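Local coordinates for protein ATP-dependent DNA helicase (Mycobacterium smegmatis, PDB 5V9X) that unwinds RNA:DNA hybrids, using ATP hydrolysis to track 3'-to-5' along a bound single DNA strand, at residues A[275-286]-A[425-433]; A[631-641]-A[677-685]. One frame throughout, in Å; residues are numbered along the deposited sequence.

Interaction 1. Residues A[275-286]-A[425-433]; sequences IWPDVEERIVDL and QGVLFPKHR. With nucleotides of chain B.
With CG of F429 anti to its carbonyl carbon (chi1 -76°), the phenyl ring rises from the strand into the apolar side of helix 276-286, while a bend at chi3 (63°) in K431 carries NZ past the W276 indole to the DNA. The ring of F429 is met from several directions. I283 CG1 lies over one face, 4.3 Å from the ring centroid, in a CH-pi contact, and L286 CD1 meets the edge in the ring plane, 3.7 Å from F429 CZ. V279 CG1 and R282 CB approach obliquely, and further along L286 CD1 also reaches V427 CG1. Helix and strand axes run 10.6 Å apart and nearly antiparallel, as expected of the helix in a beta-alpha-beta crossover: strand 256-262 leads through this helix to strand 292-296, passing over strands 394-400 and 424-429 of the parallel sheet in the second RecA-like domain. At the DNA end both segments grip the tracking strand. The backbone N of I275 donates a nearly straight bond (168°) to OP1 of DC3 of chain B, 2.9 Å away. W276 NE1 bonds OP2 of DC4 of chain B at 2.7 Å, the phosphate oxygen lying near the indole plane at its edge. K431 CE sits 3.7 Å from W276 CZ2, and its NZ bonds OP1 of DC4 of chain B at 3.1 Å and, weakly, O3' of DC3 of chain B. The base of DC3 of chain B lies over one face of the H432 imidazole, with N3 3.3 Å above the ring plane and over its centre.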
loop_
_atom_site.group_PDB
_atom_site.type_symbol
_atom_site.label_atom_id
_atom_site.label_comp_id
_atom_site.label_asym_id
_atom_site.label_seq_id
_atom_site.Cartn_x
_atom_site.Cartn_y
_atom_site.Cartn_z
ATOM N N ILE A 275 -8.417 -25.187 -8.879
ATOM C CA ILE A 275 -7.457 -25.533 -7.831
ATOM C C ILE A 275 -7.948 -25.121 -6.450
ATOM O O ILE A 275 -7.365 -25.545 -5.439
ATOM C CB ILE A 275 -6.082 -24.894 -8.125
ATOM C CG1 ILE A 275 -4.984 -25.511 -7.250
ATOM C CG2 ILE A 275 -6.145 -23.385 -7.934
ATOM C CD1 ILE A 275 -3.601 -24.937 -7.494
ATOM N N TRP A 276 -9.017 -24.327 -6.372
ATOM C CA TRP A 276 -9.516 -23.866 -5.077
ATOM C C TRP A 276 -9.888 -24.999 -4.127
ATOM O O TRP A 276 -9.516 -24.920 -2.943
ATOM C CB TRP A 276 -10.698 -22.918 -5.295
ATOM C CG TRP A 276 -10.302 -21.575 -5.809
ATOM C CD1 TRP A 276 -10.637 -21.026 -7.011
ATOM C CD2 TRP A 276 -9.489 -20.607 -5.137
ATOM N NE1 TRP A 276 -10.087 -19.773 -7.128
ATOM C CE2 TRP A 276 -9.377 -19.493 -5.990
ATOM C CE3 TRP A 276 -8.847 -20.573 -3.895
ATOM C CZ2 TRP A 276 -8.649 -18.358 -5.643
ATOM C CZ3 TRP A 276 -8.125 -19.446 -3.552
ATOM C CH2 TRP A 276 -8.032 -18.353 -4.423
ATOM N N PRO A 277 -10.611 -26.052 -4.541
ATOM C CA PRO A 277 -10.960 -27.110 -3.573
ATOM C C PRO A 277 -9.771 -27.720 -2.840
ATOM O O PRO A 277 -9.848 -27.925 -1.621
ATOM C CB PRO A 277 -11.679 -28.142 -4.450
ATOM C CG PRO A 277 -12.299 -27.336 -5.519
ATOM C CD PRO A 277 -11.300 -26.261 -5.831
ATOM N N ASP A 278 -8.673 -28.012 -3.542
ATOM C CA ASP A 278 -7.514 -28.594 -2.871
ATOM C C ASP A 278 -6.795 -27.571 -2.003
ATOM O O ASP A 278 -6.236 -27.930 -0.960
ATOM C CB ASP A 278 -6.550 -29.184 -3.897
ATOM C CG ASP A 278 -7.241 -30.101 -4.880
ATOM O OD1 ASP A 278 -8.022 -29.592 -5.711
ATOM O OD2 ASP A 278 -7.009 -31.330 -4.823
ATOM N N VAL A 279 -6.791 -26.303 -2.418
ATOM C CA VAL A 279 -6.213 -25.246 -1.591
ATOM C C VAL A 279 -7.012 -25.089 -0.306
ATOM O O VAL A 279 -6.457 -25.110 0.799
ATOM C CB VAL A 279 -6.148 -23.924 -2.379
ATOM C CG1 VAL A 279 -5.756 -22.775 -1.465
ATOM C CG2 VAL A 279 -5.174 -24.046 -3.543
ATOM N N GLU A 280 -8.333 -24.934 -0.435
ATOM C CA GLU A 280 -9.195 -24.788 0.733
ATOM C C GLU A 280 -9.056 -25.970 1.684
ATOM O O GLU A 280 -9.175 -25.806 2.905
ATOM C CB GLU A 280 -10.649 -24.633 0.285
ATOM C CG GLU A 280 -10.923 -23.411 -0.584
ATOM C CD GLU A 280 -12.153 -23.583 -1.462
ATOM O OE1 GLU A 280 -12.711 -24.702 -1.497
ATOM O OE2 GLU A 280 -12.559 -22.604 -2.122
ATOM N N GLU A 281 -8.801 -27.163 1.146
ATOM C CA GLU A 281 -8.621 -28.341 1.988
ATOM C C GLU A 281 -7.393 -28.200 2.879
ATOM O O GLU A 281 -7.472 -28.394 4.097
ATOM C CB GLU A 281 -8.503 -29.587 1.113
ATOM C CG GLU A 281 -9.581 -30.620 1.348
ATOM C CD GLU A 281 -9.289 -31.918 0.628
ATOM O OE1 GLU A 281 -9.275 -31.914 -0.621
ATOM O OE2 GLU A 281 -9.051 -32.935 1.313
ATOM N N ARG A 282 -6.242 -27.871 2.282
ATOM C CA ARG A 282 -5.009 -27.761 3.056
ATOM C C ARG A 282 -5.072 -26.622 4.066
ATOM O O ARG A 282 -4.449 -26.705 5.131
ATOM C CB ARG A 282 -3.817 -27.570 2.119
ATOM C CG ARG A 282 -3.597 -28.713 1.140
ATOM C CD ARG A 282 -3.173 -29.991 1.847
ATOM N NE ARG A 282 -2.789 -31.029 0.895
ATOM C CZ ARG A 282 -3.637 -31.901 0.355
ATOM N NH1 ARG A 282 -4.923 -31.862 0.676
ATOM N NH2 ARG A 282 -3.199 -32.810 -0.506
ATOM N N ILE A 283 -5.809 -25.554 3.752
ATOM C CA ILE A 283 -5.942 -24.442 4.690
ATOM C C ILE A 283 -6.668 -24.899 5.948
ATOM O O ILE A 283 -6.233 -24.622 7.073
ATOM C CB ILE A 283 -6.657 -23.254 4.023
ATOM C CG1 ILE A 283 -5.712 -22.541 3.055
ATOM C CG2 ILE A 283 -7.187 -22.285 5.075
ATOM C CD1 ILE A 283 -6.332 -21.347 2.366
ATOM N N VAL A 284 -7.789 -25.605 5.776
ATOM C CA VAL A 284 -8.497 -26.154 6.927
ATOM C C VAL A 284 -7.608 -27.144 7.669
ATOM O O VAL A 284 -7.591 -27.182 8.906
ATOM C CB VAL A 284 -9.827 -26.793 6.485
ATOM C CG1 VAL A 284 -10.556 -27.391 7.676
ATOM C CG2 VAL A 284 -10.704 -25.760 5.798
ATOM N N ASP A 285 -6.847 -27.953 6.925
ATOM C CA ASP A 285 -5.860 -28.829 7.552
ATOM C C ASP A 285 -4.876 -28.029 8.398
ATOM O O ASP A 285 -4.520 -28.441 9.509
ATOM C CB ASP A 285 -5.111 -29.631 6.486
ATOM C CG ASP A 285 -5.968 -30.706 5.843
ATOM O OD1 ASP A 285 -7.147 -30.848 6.228
ATOM O OD2 ASP A 285 -5.457 -31.412 4.949
ATOM N N LEU A 286 -4.436 -26.876 7.892
ATOM C CA LEU A 286 -3.454 -26.079 8.620
ATOM C C LEU A 286 -4.090 -25.358 9.804
ATOM O O LEU A 286 -3.472 -25.245 10.869
ATOM C CB LEU A 286 -2.784 -25.086 7.671
ATOM C CG LEU A 286 -1.743 -25.716 6.744
ATOM C CD1 LEU A 286 -1.379 -24.778 5.600
ATOM C CD2 LEU A 286 -0.504 -26.098 7.537
ATOM N N GLN A 425 5.424 -18.320 11.653
ATOM C CA GLN A 425 5.142 -19.411 10.729
ATOM C C GLN A 425 4.260 -18.893 9.597
ATOM O O GLN A 425 3.176 -18.356 9.848
ATOM C CB GLN A 425 4.464 -20.561 11.471
ATOM C CG GLN A 425 4.574 -21.912 10.794
ATOM C CD GLN A 425 4.085 -23.036 11.684
ATOM O OE1 GLN A 425 4.061 -22.907 12.911
ATOM N NE2 GLN A 425 3.686 -24.144 11.071
ATOM N N GLY A 426 4.722 -19.050 8.359
ATOM C CA GLY A 426 3.992 -18.521 7.221
ATOM C C GLY A 426 3.938 -19.440 6.019
ATOM O O GLY A 426 4.973 -19.915 5.545
ATOM N N VAL A 427 2.736 -19.689 5.508
ATOM C CA VAL A 427 2.525 -20.547 4.348
ATOM C C VAL A 427 1.920 -19.708 3.230
ATOM O O VAL A 427 0.979 -18.940 3.463
ATOM C CB VAL A 427 1.618 -21.746 4.685
ATOM C CG1 VAL A 427 1.365 -22.585 3.443
ATOM C CG2 VAL A 427 2.243 -22.591 5.783
ATOM N N LEU A 428 2.461 -19.855 2.023
ATOM C CA LEU A 428 1.958 -19.176 0.836
ATOM C C LEU A 428 1.358 -20.201 -0.117
ATOM O O LEU A 428 1.984 -21.225 -0.407
ATOM C CB LEU A 428 3.070 -18.393 0.132
ATOM C CG LEU A 428 3.301 -16.929 0.525
ATOM C CD1 LEU A 428 3.897 -16.807 1.920
ATOM C CD2 LEU A 428 4.186 -16.239 -0.502
ATOM N N PHE A 429 0.148 -19.922 -0.602
ATOM C CA PHE A 429 -0.522 -20.782 -1.571
ATOM C C PHE A 429 -0.586 -20.081 -2.919
ATOM O O PHE A 429 -1.345 -19.110 -3.068
ATOM C CB PHE A 429 -1.933 -21.140 -1.100
ATOM C CG PHE A 429 -1.975 -22.178 -0.016
ATOM C CD1 PHE A 429 -1.903 -21.810 1.316
ATOM C CD2 PHE A 429 -2.103 -23.522 -0.329
ATOM C CE1 PHE A 429 -1.951 -22.764 2.316
ATOM C CE2 PHE A 429 -2.150 -24.480 0.669
ATOM C CZ PHE A 429 -2.074 -24.099 1.993
ATOM N N PRO A 430 0.182 -20.512 -3.916
ATOM C CA PRO A 430 0.003 -19.967 -5.265
ATOM C C PRO A 430 -1.370 -20.312 -5.820
ATOM O O PRO A 430 -1.916 -21.388 -5.563
ATOM C CB PRO A 430 1.117 -20.643 -6.073
ATOM C CG PRO A 430 2.131 -21.049 -5.059
ATOM C CD PRO A 430 1.354 -21.399 -3.828
ATOM N N LYS A 431 -1.930 -19.377 -6.589
ATOM C CA LYS A 431 -3.210 -19.595 -7.248
ATOM C C LYS A 431 -3.069 -20.303 -8.588
ATOM O O LYS A 431 -3.957 -21.077 -8.967
ATOM C CB LYS A 431 -3.935 -18.260 -7.461
ATOM C CG LYS A 431 -4.482 -17.638 -6.185
ATOM C CD LYS A 431 -5.040 -16.239 -6.430
ATOM C CE LYS A 431 -6.222 -16.251 -7.383
ATOM N NZ LYS A 431 -6.815 -14.895 -7.557
ATOM N N HIS A 432 -1.978 -20.061 -9.309
ATOM C CA HIS A 432 -1.767 -20.661 -10.622
ATOM C C HIS A 432 -0.268 -20.799 -10.863
ATOM O O HIS A 432 0.550 -20.527 -9.979
ATOM C CB HIS A 432 -2.461 -19.835 -11.711
ATOM C CG HIS A 432 -2.082 -18.388 -11.704
ATOM N ND1 HIS A 432 -2.629 -17.479 -10.825
ATOM C CD2 HIS A 432 -1.211 -17.692 -12.473
ATOM C CE1 HIS A 432 -2.112 -16.285 -11.050
ATOM N NE2 HIS A 432 -1.250 -16.386 -12.046
ATOM N N ARG A 433 0.090 -21.212 -12.081
ATOM C CA ARG A 433 1.465 -21.605 -12.373
ATOM C C ARG A 433 2.440 -20.446 -12.178
ATOM O O ARG A 433 3.389 -20.545 -11.394
ATOM C CB ARG A 433 1.553 -22.166 -13.793
ATOM C CG ARG A 433 0.772 -23.459 -13.983
ATOM C CD ARG A 433 1.677 -24.594 -14.431
ATOM N NE ARG A 433 1.696 -24.746 -15.884
ATOM C CZ ARG A 433 2.516 -25.564 -16.537
ATOM N NH1 ARG A 433 3.394 -26.300 -15.868
ATOM N NH2 ARG A 433 2.462 -25.645 -17.860
ATOM P P DC B 3 -8.827 -21.783 -11.466
ATOM O OP1 DC B 3 -8.441 -22.730 -10.397
ATOM O OP2 DC B 3 -10.257 -21.518 -11.734
ATOM O "O5'" DC B 3 -8.090 -20.392 -11.171
ATOM C "C5'" DC B 3 -8.033 -19.900 -9.830
ATOM C "C4'" DC B 3 -7.670 -18.422 -9.782
ATOM O "O4'" DC B 3 -6.409 -18.196 -10.468
ATOM C "C3'" DC B 3 -8.683 -17.468 -10.420
ATOM O "O3'" DC B 3 -8.836 -16.308 -9.602
ATOM C "C2'" DC B 3 -8.024 -17.119 -11.754
ATOM C "C1'" DC B 3 -6.556 -17.117 -11.362
ATOM N N1 DC B 3 -5.625 -17.323 -12.507
ATOM C C2 DC B 3 -4.873 -16.246 -12.994
ATOM O O2 DC B 3 -4.998 -15.134 -12.465
ATOM N N3 DC B 3 -4.028 -16.452 -14.033
ATOM C C4 DC B 3 -3.920 -17.666 -14.576
ATOM N N4 DC B 3 -3.075 -17.821 -15.600
ATOM C C5 DC B 3 -4.678 -18.774 -14.093
ATOM C C6 DC B 3 -5.506 -18.559 -13.067
ATOM P P DC B 4 -10.166 -16.096 -8.723
ATOM O OP1 DC B 4 -9.857 -15.079 -7.691
ATOM O OP2 DC B 4 -10.651 -17.431 -8.314
ATOM O "O5'" DC B 4 -11.217 -15.459 -9.752
ATOM C "C5'" DC B 4 -11.022 -14.137 -10.254
ATOM C "C4'" DC B 4 -11.555 -14.013 -11.674
ATOM O "O4'" DC B 4 -11.110 -15.142 -12.443
ATOM C "C3'" DC B 4 -13.078 -14.014 -11.796
ATOM O "O3'" DC B 4 -13.558 -12.678 -11.946
ATOM C "C2'" DC B 4 -13.369 -14.859 -13.053
ATOM C "C1'" DC B 4 -11.988 -15.328 -13.521
ATOM N N1 DC B 4 -11.950 -16.770 -13.913
ATOM C C2 DC B 4 -12.168 -17.135 -15.248
ATOM O O2 DC B 4 -12.391 -16.253 -16.087
ATOM N N3 DC B 4 -12.129 -18.450 -15.583
ATOM C C4 DC B 4 -11.885 -19.371 -14.648
ATOM N N4 DC B 4 -11.856 -20.652 -15.026
ATOM C C5 DC B 4 -11.660 -19.017 -13.285
ATOM C C6 DC B 4 -11.700 -17.719 -12.966
#

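Interaction 2. Residues A[631-641]-A[677-685]; sequences AAVGAFTGELA and GVVPSDTTF
The carboxylate of D682 lies beside the helix at A635, with OD2 3.4 Å from A635 CB and OD1 3.4 Å from A635 CA; A635 N is nearby but gives its bond to A631 O, within the helix. F636 leaves the helix on the side away from the loop and touches helix 433-448; L640 CD1 lies over one face of its ring, offset toward the rim. Between the segments, the glycines G634 and G638 let the loop come close to the helix backbone: the CA atoms of G634 and S681 are only 3.6 Å apart, and S681 CA makes a CA-H...O contact with G634 O. S681 OG accepts from the backbone N of both T683 and T684, an ST turn and ST motif leading into strand 684-691 of the mixed sheet, within the DEAD/H-associated region. Toward the helix end, V679 CG2 meets A641 CB at 3.6 Å and T637 CG2 at 3.7 Å. T637 places that methyl anti to its own N (chi1 -59° for OG1), leaving OG1 to bond V633 O at 3.0 Å, from the opposite face of the carbonyl plane to T637 N, which also bonds it. The hydroxyls of T637 and S681 both bond backbone atoms of their own segment, which implies that close fit and carbon contacts, more than polar bonds, join helix 627-640 to this loop.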
loop_
_atom_site.group_PDB
_atom_site.type_symbol
_atom_site.label_atom_id
_atom_site.label_comp_id
_atom_site.label_asym_id
_atom_site.label_seq_id
_atom_site.Cartn_x
_atom_site.Cartn_y
_atom_site.Cartn_z
ATOM N N ALA A 631 13.385 -7.449 -11.644
ATOM C CA ALA A 631 14.688 -8.031 -11.949
ATOM C C ALA A 631 14.900 -9.326 -11.176
ATOM O O ALA A 631 15.339 -10.334 -11.740
ATOM C CB ALA A 631 15.794 -7.025 -11.634
ATOM N N ALA A 632 14.578 -9.316 -9.878
ATOM C CA ALA A 632 14.757 -10.508 -9.056
ATOM C C ALA A 632 13.918 -11.675 -9.559
ATOM O O ALA A 632 14.329 -12.835 -9.431
ATOM C CB ALA A 632 14.412 -10.195 -7.599
ATOM N N VAL A 633 12.749 -11.391 -10.136
ATOM C CA VAL A 633 11.890 -12.456 -10.647
ATOM C C VAL A 633 12.542 -13.139 -11.843
ATOM O O VAL A 633 12.553 -14.372 -11.943
ATOM C CB VAL A 633 10.500 -11.897 -11.002
ATOM C CG1 VAL A 633 9.735 -12.877 -11.874
ATOM C CG2 VAL A 633 9.715 -11.584 -9.735
ATOM N N GLY A 634 13.093 -12.350 -12.766
ATOM C CA GLY A 634 13.745 -12.935 -13.926
ATOM C C GLY A 634 15.012 -13.687 -13.569
ATOM O O GLY A 634 15.277 -14.765 -14.107
ATOM N N ALA A 635 15.814 -13.128 -12.657
ATOM C CA ALA A 635 17.024 -13.810 -12.215
ATOM C C ALA A 635 16.701 -15.120 -11.509
ATOM O O ALA A 635 17.497 -16.066 -11.561
ATOM C CB ALA A 635 17.838 -12.894 -11.301
ATOM N N PHE A 636 15.547 -15.194 -10.844
ATOM C CA PHE A 636 15.113 -16.456 -10.254
ATOM C C PHE A 636 14.684 -17.442 -11.330
ATOM O O PHE A 636 15.033 -18.626 -11.272
ATOM C CB PHE A 636 13.971 -16.200 -9.264
ATOM C CG PHE A 636 13.266 -17.450 -8.798
ATOM C CD1 PHE A 636 13.668 -18.100 -7.643
ATOM C CD2 PHE A 636 12.183 -17.959 -9.503
ATOM C CE1 PHE A 636 13.012 -19.243 -7.210
ATOM C CE2 PHE A 636 11.529 -19.103 -9.075
ATOM C CZ PHE A 636 11.944 -19.743 -7.927
ATOM N N THR A 637 13.914 -16.974 -12.315
ATOM C CA THR A 637 13.435 -17.860 -13.370
ATOM C C THR A 637 14.593 -18.400 -14.197
ATOM O O THR A 637 14.667 -19.602 -14.476
ATOM C CB THR A 637 12.435 -17.123 -14.261
ATOM O OG1 THR A 637 11.329 -16.672 -13.469
ATOM C CG2 THR A 637 11.925 -18.040 -15.362
ATOM N N GLY A 638 15.513 -17.520 -14.596
ATOM C CA GLY A 638 16.663 -17.969 -15.363
ATOM C C GLY A 638 17.521 -18.957 -14.598
ATOM O O GLY A 638 17.913 -19.999 -15.130
ATOM N N GLU A 639 17.814 -18.649 -13.331
ATOM C CA GLU A 639 18.701 -19.502 -12.545
ATOM C C GLU A 639 18.129 -20.904 -12.385
ATOM O O GLU A 639 18.798 -21.898 -12.690
ATOM C CB GLU A 639 18.965 -18.876 -11.175
ATOM C CG GLU A 639 19.842 -19.742 -10.280
ATOM C CD GLU A 639 20.322 -19.016 -9.040
ATOM O OE1 GLU A 639 19.840 -19.339 -7.935
ATOM O OE2 GLU A 639 21.185 -18.123 -9.171
ATOM N N LEU A 640 16.886 -21.006 -11.909
ATOM C CA LEU A 640 16.318 -22.317 -11.619
ATOM C C LEU A 640 15.950 -23.091 -12.879
ATOM O O LEU A 640 15.850 -24.322 -12.824
ATOM C CB LEU A 640 15.100 -22.176 -10.706
ATOM C CG LEU A 640 15.436 -22.033 -9.215
ATOM C CD1 LEU A 640 15.895 -20.620 -8.865
ATOM C CD2 LEU A 640 14.263 -22.454 -8.346
ATOM N N ALA A 641 15.760 -22.414 -14.009
ATOM C CA ALA A 641 15.527 -23.104 -15.272
ATOM C C ALA A 641 16.807 -23.662 -15.885
ATOM O O ALA A 641 16.797 -24.044 -17.060
ATOM C CB ALA A 641 14.842 -22.169 -16.274
ATOM N N GLY A 677 12.475 -22.383 -26.291
ATOM C CA GLY A 677 13.898 -22.644 -26.278
ATOM C C GLY A 677 14.569 -22.176 -25.004
ATOM O O GLY A 677 15.273 -22.948 -24.342
ATOM N N VAL A 678 14.349 -20.910 -24.647
ATOM C CA VAL A 678 14.878 -20.314 -23.428
ATOM C C VAL A 678 13.721 -19.684 -22.666
ATOM O O VAL A 678 12.638 -19.455 -23.209
ATOM C CB VAL A 678 15.969 -19.260 -23.716
ATOM C CG1 VAL A 678 17.126 -19.887 -24.487
ATOM C CG2 VAL A 678 15.381 -18.084 -24.487
ATOM N N VAL A 679 13.965 -19.393 -21.393
ATOM C CA VAL A 679 12.936 -18.785 -20.554
ATOM C C VAL A 679 13.274 -17.317 -20.315
ATOM O O VAL A 679 14.455 -16.951 -20.224
ATOM C CB VAL A 679 12.763 -19.548 -19.229
ATOM C CG1 VAL A 679 12.626 -21.044 -19.492
ATOM C CG2 VAL A 679 13.911 -19.261 -18.268
ATOM N N PRO A 680 12.271 -16.447 -20.234
ATOM C CA PRO A 680 12.538 -15.031 -19.962
ATOM C C PRO A 680 13.206 -14.849 -18.608
ATOM O O PRO A 680 12.974 -15.614 -17.670
ATOM C CB PRO A 680 11.143 -14.396 -19.987
ATOM C CG PRO A 680 10.295 -15.368 -20.738
ATOM C CD PRO A 680 10.844 -16.716 -20.462
ATOM N N SER A 681 14.043 -13.821 -18.515
ATOM C CA SER A 681 14.810 -13.576 -17.303
ATOM C C SER A 681 15.234 -12.115 -17.278
ATOM O O SER A 681 14.876 -11.325 -18.156
ATOM C CB SER A 681 16.024 -14.504 -17.223
ATOM O OG SER A 681 17.009 -14.129 -18.170
ATOM N N ASP A 682 16.017 -11.763 -16.254
ATOM C CA ASP A 682 16.546 -10.412 -16.132
ATOM C C ASP A 682 17.548 -10.079 -17.229
ATOM O O ASP A 682 17.835 -8.898 -17.450
ATOM C CB ASP A 682 17.203 -10.232 -14.763
ATOM C CG ASP A 682 18.288 -11.260 -14.500
ATOM O OD1 ASP A 682 18.206 -12.370 -15.065
ATOM O OD2 ASP A 682 19.224 -10.959 -13.730
ATOM N N THR A 683 18.087 -11.088 -17.917
ATOM C CA THR A 683 19.075 -10.865 -18.961
ATOM C C THR A 683 18.573 -11.186 -20.361
ATOM O O THR A 683 19.201 -10.754 -21.332
ATOM C CB THR A 683 20.337 -11.699 -18.690
ATOM O OG1 THR A 683 20.030 -13.093 -18.808
ATOM C CG2 THR A 683 20.868 -11.419 -17.295
ATOM N N THR A 684 17.475 -11.931 -20.494
ATOM C CA THR A 684 16.967 -12.333 -21.803
ATOM C C THR A 684 15.463 -12.110 -21.850
ATOM O O THR A 684 14.719 -12.721 -21.076
ATOM C CB THR A 684 17.285 -13.805 -22.106
ATOM O OG1 THR A 684 16.411 -14.652 -21.349
ATOM C CG2 THR A 684 18.725 -14.144 -21.748
ATOM N N PHE A 685 15.019 -11.237 -22.753
ATOM C CA PHE A 685 13.608 -11.119 -23.086
ATOM C C PHE A 685 13.287 -12.067 -24.234
ATOM O O PHE A 685 14.144 -12.373 -25.067
ATOM C CB PHE A 685 13.241 -9.688 -23.493
ATOM C CG PHE A 685 13.378 -8.671 -22.389
ATOM C CD1 PHE A 685 13.590 -9.057 -21.076
ATOM C CD2 PHE A 685 13.277 -7.316 -22.674
ATOM C CE1 PHE A 685 13.711 -8.112 -20.074
ATOM C CE2 PHE A 685 13.394 -6.369 -21.677
ATOM C CZ PHE A 685 13.611 -6.765 -20.376
#

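Interactions 1 and 2 follow one another along the chain, with centres 26 Å apart and nearest atoms about 9 Å apart, without touching. Two helices bridge them. Helix 433-448, continuing from segment 425-433, receives F636 of segment 631-641 on I437, A440, V441 and Q444. Helix 661-676, which leads into segment 677-685, has L669 in contact with T637 and A641, and its E671 forms a salt bridge with R433. Interaction 1 touches the DNA directly, whereas the nearest atom of interaction 2 is about 13 Å from it. The AMP-PNP pocket is lined by residues between 41 and 420, so it ends just before strand 424-429 in sequence.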